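Local coordinates for putative methyltransferase (Porphyromonas gingivalis, PDB 3LL7), which is a putative methyltransferase that probably transfers a methyl group to its substrate and carries ferredoxin-like and THUMP-like domains, at residues I365-R368 and N369-L372; A42-A45 and T46-L50. All coordinates share one frame; numbering follows the deposited sequence.

Interaction 1. Residues I365-R368 and N369-L372; sequences ISCR and NFPL. With EDO (1,2-ethanediol), chain B; FMT (formic acid), chain J.
Cys367 and Phe370 meet in a sulfur-aromatic contact where edge strand 364-368, in the THUMP-like part of a mixed sheet shared with the ferredoxin-like region, gives way to the loop before helix 374-381. This is the tight side. Cys367 points at the loop, and with SG anti to its carbonyl carbon (chi1 -71°) the sulfur approaches the Phe370 ring obliquely, 3.9 Å from CD2. Cys367 SG also lies 3.5 Å from Leu372 O, which sits in the plane of the ring at its edge. The CD of Pro371 covers one ring face near the rim, and Phe348 packs edge-to-face with the same ring.

The looser side holds small molecules, probably from the crystallisation liquor. A 1,2-ethanediol spans the bend: Asn369 N donates to its O1 over 2.9 Å, while its O2 accepts from Phe370 N and donates back to Phe370 O. Arg368 and Asn369 are nonetheless anchored, by a salt bridge to Glu296 and a hydrogen bond to Ser323. Asn369 CG stands anti to the backbone N (chi1 -171°), and its ND2 also donates to a formic acid O1 over 3.1 Å, with an N-H...O angle of 153°.

Interaction 2. Residues A42-A45 and T46-L50; sequences AAVA and TQIEL
Val44 and Ile48, one turn apart on helix 38-57, lie side by side and point the same way, so that Val44 CG1 touches Ile48 CD1 at 3.9 Å. The valine's CG1 is anti to its backbone N (chi1 174°), which turns that branch toward the isoleucine. Beneath the pair, Ile48 N donates to Val44 O in a nearly straight alpha-helical i to i+4 bond.

Thr46 uses its side chain differently, folding back on its own helix. Its OG1 stands beside the backbone N (chi1 -63°) and donates to Ala42 O over 2.8 Å, from above the carbonyl plane. Thr46 N bonds to that same oxygen at 2.7 Å from the opposite face, so two donors grip Ala42 O. Gln47 curls so that a water can join its amide to the preceding turn: the water accepts from Gln47 NE2 at 2.8 Å and donates to Ala43 O at 3.0 Å. Ala43 O thus receives both this water and Gln47 N, while Gln47 NE2 also donates to Ile69 O.

Around the helix, Ala43 and Val44 pack on Ile14 of helix 8-20, with Trp17 also against Val44. Ala45 and Ile48 meet helix 26-31 through Leu30 and Ile29. Leu50 and Glu49 touch Arg72 of helix 72-77, while the Glu49 carboxylate is salt-bridged to Arg53.

From the N terminus, the chain first passes through interaction 2, a contact between successive turns inside helix 38-57 that closes no loop; it lies in the helical N-terminal region, among helices 8-20, 26-31 and 72-77. The chain then runs through the large mixed sheet of ten strands before entering the seven-stranded sheet. Interaction 1 follows in the C-terminal part of the chain, before the last two strands, 389-395 and 401-408. The two contacts are in series, neither nested nor crossing. Their nearest atoms are about 32 Å apart, so they do not touch; interaction 2 is local to one helix, whereas interaction 1 joins the sheet edge to the loop leading into helix 374-381.

Interaction 1. Residues I365-R368 and N369-L372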
loop_
_atom_site.group_PDB
_atom_site.type_symbol
_atom_site.label_atom_id
_atom_site.label_comp_id
_atom_site.label_asym_id
_atom_site.label_seq_id
_atom_site.Cartn_x
_atom_site.Cartn_y
_atom_site.Cartn_z
ATOM N N ILE A 365 -17.860 -15.634 -5.548
ATOM C CA ILE A 365 -18.777 -15.292 -4.434
ATOM C C ILE A 365 -18.182 -14.173 -3.596
ATOM O O ILE A 365 -16.987 -14.236 -3.214
ATOM C CB ILE A 365 -19.074 -16.509 -3.559
ATOM C CG1 ILE A 365 -19.859 -17.532 -4.415
ATOM C CG2 ILE A 365 -19.882 -16.099 -2.254
ATOM C CD1 ILE A 365 -19.963 -18.947 -3.777
ATOM N N SER A 366 -19.018 -13.171 -3.313
ATOM C CA SER A 366 -18.631 -12.065 -2.438
ATOM C C SER A 366 -19.727 -11.856 -1.400
ATOM O O SER A 366 -20.874 -12.312 -1.581
ATOM C CB SER A 366 -18.398 -10.777 -3.267
ATOM O OG SER A 366 -17.194 -10.887 -4.036
ATOM N N CYS A 367 -19.363 -11.213 -0.294
ATOM C CA CYS A 367 -20.327 -10.852 0.744
ATOM C C CYS A 367 -20.078 -9.436 1.233
ATOM O O CYS A 367 -18.897 -9.020 1.377
ATOM C CB CYS A 367 -20.215 -11.829 1.915
ATOM S SG CYS A 367 -20.831 -13.449 1.489
ATOM N N ARG A 368 -21.160 -8.689 1.421
ATOM C CA ARG A 368 -21.118 -7.340 2.009
ATOM C C ARG A 368 -22.291 -7.217 2.940
ATOM O O ARG A 368 -23.385 -6.810 2.500
ATOM C CB ARG A 368 -21.199 -6.213 0.956
ATOM C CG ARG A 368 -20.024 -6.153 -0.033
ATOM C CD ARG A 368 -18.784 -5.596 0.648
ATOM N NE ARG A 368 -17.633 -5.666 -0.241
ATOM C CZ ARG A 368 -16.381 -5.546 0.159
ATOM N NH1 ARG A 368 -16.113 -5.322 1.455
ATOM N NH2 ARG A 368 -15.394 -5.638 -0.739
ATOM N N ASN A 369 -22.038 -7.521 4.214
ATOM C CA ASN A 369 -23.043 -7.553 5.287
ATOM C C ASN A 369 -23.993 -8.747 5.111
ATOM O O ASN A 369 -25.079 -8.641 4.512
ATOM C CB ASN A 369 -23.779 -6.208 5.390
ATOM C CG ASN A 369 -24.659 -6.111 6.610
ATOM O OD1 ASN A 369 -24.524 -6.907 7.552
ATOM N ND2 ASN A 369 -25.576 -5.142 6.613
ATOM N N PHE A 370 -23.537 -9.903 5.599
ATOM C CA PHE A 370 -24.205 -11.166 5.320
ATOM C C PHE A 370 -23.779 -12.157 6.419
ATOM O O PHE A 370 -22.624 -12.094 6.874
ATOM C CB PHE A 370 -23.795 -11.681 3.928
ATOM C CG PHE A 370 -24.717 -12.712 3.369
ATOM C CD1 PHE A 370 -25.999 -12.374 2.972
ATOM C CD2 PHE A 370 -24.297 -14.055 3.282
ATOM C CE1 PHE A 370 -26.875 -13.378 2.475
ATOM C CE2 PHE A 370 -25.143 -15.048 2.780
ATOM C CZ PHE A 370 -26.432 -14.704 2.391
ATOM N N PRO A 371 -24.678 -13.079 6.812
ATOM C CA PRO A 371 -24.336 -13.915 7.989
ATOM C C PRO A 371 -23.333 -15.046 7.690
ATOM O O PRO A 371 -22.821 -15.677 8.642
ATOM C CB PRO A 371 -25.688 -14.478 8.415
ATOM C CG PRO A 371 -26.480 -14.553 7.126
ATOM C CD PRO A 371 -26.106 -13.209 6.469
ATOM N N LEU A 372 -23.085 -15.322 6.409
ATOM C CA LEU A 372 -22.089 -16.344 6.031
ATOM C C LEU A 372 -20.874 -15.667 5.407
ATOM O O LEU A 372 -21.017 -14.602 4.808
ATOM C CB LEU A 372 -22.681 -17.320 5.012
ATOM C CG LEU A 372 -23.936 -18.101 5.497
ATOM C CD1 LEU A 372 -24.473 -18.925 4.348
ATOM C CD2 LEU A 372 -23.633 -18.954 6.718
HETATM C C1 EDO B . -18.966 -8.748 5.836
HETATM O O1 EDO B . -19.198 -7.641 4.977
HETATM C C2 EDO B . -20.184 -9.660 5.822
HETATM O O2 EDO B . -20.849 -9.592 7.074
HETATM C C FMT J . -27.103 -5.166 9.899
HETATM O O1 FMT J . -27.541 -5.795 8.932
HETATM O O2 FMT J . -25.945 -4.753 9.995
#

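Interaction 2. Residues A42-A45 and T46-L50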
loop_
_atom_site.group_PDB
_atom_site.type_symbol
_atom_site.label_atom_id
_atom_site.label_comp_id
_atom_site.label_asym_id
_atom_site.label_seq_id
_atom_site.Cartn_x
_atom_site.Cartn_y
_atom_site.Cartn_z
ATOM N N ALA A 42 28.051 -19.016 1.777
ATOM C CA ALA A 42 26.730 -18.691 2.336
ATOM C C ALA A 42 26.157 -17.386 1.752
ATOM O O ALA A 42 24.975 -17.340 1.381
ATOM C CB ALA A 42 26.752 -18.635 3.894
ATOM N N ALA A 43 26.989 -16.343 1.676
ATOM C CA ALA A 43 26.548 -15.060 1.132
ATOM C C ALA A 43 26.100 -15.228 -0.329
ATOM O O ALA A 43 25.083 -14.669 -0.726
ATOM C CB ALA A 43 27.679 -14.013 1.222
ATOM N N VAL A 44 26.889 -15.951 -1.140
ATOM C CA VAL A 44 26.500 -16.197 -2.532
ATOM C C VAL A 44 25.217 -17.041 -2.608
ATOM O O VAL A 44 24.289 -16.704 -3.352
ATOM C CB VAL A 44 27.645 -16.852 -3.378
ATOM C CG1 VAL A 44 27.135 -17.224 -4.768
ATOM C CG2 VAL A 44 28.870 -15.893 -3.472
ATOM N N ALA A 45 25.165 -18.133 -1.840
ATOM C CA ALA A 45 23.957 -18.962 -1.782
ATOM C C ALA A 45 22.744 -18.146 -1.387
ATOM O O ALA A 45 21.669 -18.327 -1.960
ATOM C CB ALA A 45 24.133 -20.139 -0.824
ATOM N N THR A 46 22.921 -17.252 -0.417
ATOM C CA THR A 46 21.824 -16.400 0.049
ATOM C C THR A 46 21.276 -15.529 -1.085
ATOM O O THR A 46 20.059 -15.410 -1.218
ATOM C CB THR A 46 22.238 -15.535 1.265
ATOM O OG1 THR A 46 22.559 -16.389 2.372
ATOM C CG2 THR A 46 21.128 -14.591 1.678
ATOM N N GLN A 47 22.165 -14.912 -1.872
ATOM C CA GLN A 47 21.743 -14.077 -3.014
ATOM C C GLN A 47 20.995 -14.902 -4.059
ATOM O O GLN A 47 19.921 -14.493 -4.537
ATOM C CB GLN A 47 22.922 -13.349 -3.672
ATOM C CG GLN A 47 23.598 -12.315 -2.788
ATOM C CD GLN A 47 22.633 -11.259 -2.269
ATOM O OE1 GLN A 47 22.082 -10.487 -3.053
ATOM N NE2 GLN A 47 22.425 -11.216 -0.951
ATOM N N ILE A 48 21.533 -16.076 -4.385
ATOM C CA ILE A 48 20.860 -16.978 -5.304
ATOM C C ILE A 48 19.490 -17.411 -4.755
ATOM O O ILE A 48 18.496 -17.333 -5.480
ATOM C CB ILE A 48 21.756 -18.187 -5.694
ATOM C CG1 ILE A 48 22.954 -17.680 -6.507
ATOM C CG2 ILE A 48 20.954 -19.230 -6.466
ATOM C CD1 ILE A 48 24.094 -18.698 -6.714
ATOM N N GLU A 49 19.441 -17.838 -3.485
ATOM C CA GLU A 49 18.178 -18.326 -2.865
ATOM C C GLU A 49 17.058 -17.317 -2.999
ATOM O O GLU A 49 15.927 -17.684 -3.313
ATOM C CB GLU A 49 18.354 -18.732 -1.379
ATOM C CG GLU A 49 17.198 -19.594 -0.761
ATOM C CD GLU A 49 16.031 -18.787 -0.141
ATOM O OE1 GLU A 49 16.202 -17.582 0.152
ATOM O OE2 GLU A 49 14.923 -19.361 0.059
ATOM N N LEU A 50 17.360 -16.042 -2.776
ATOM C CA LEU A 50 16.291 -15.045 -2.706
ATOM C C LEU A 50 16.041 -14.324 -4.029
ATOM O O LEU A 50 15.146 -13.494 -4.112
ATOM C CB LEU A 50 16.529 -14.045 -1.553
ATOM C CG LEU A 50 17.773 -13.162 -1.544
ATOM C CD1 LEU A 50 17.692 -12.111 -2.649
ATOM C CD2 LEU A 50 17.985 -12.491 -0.170
HETATM O O HOH W 1 24.162 -12.405 0.935
#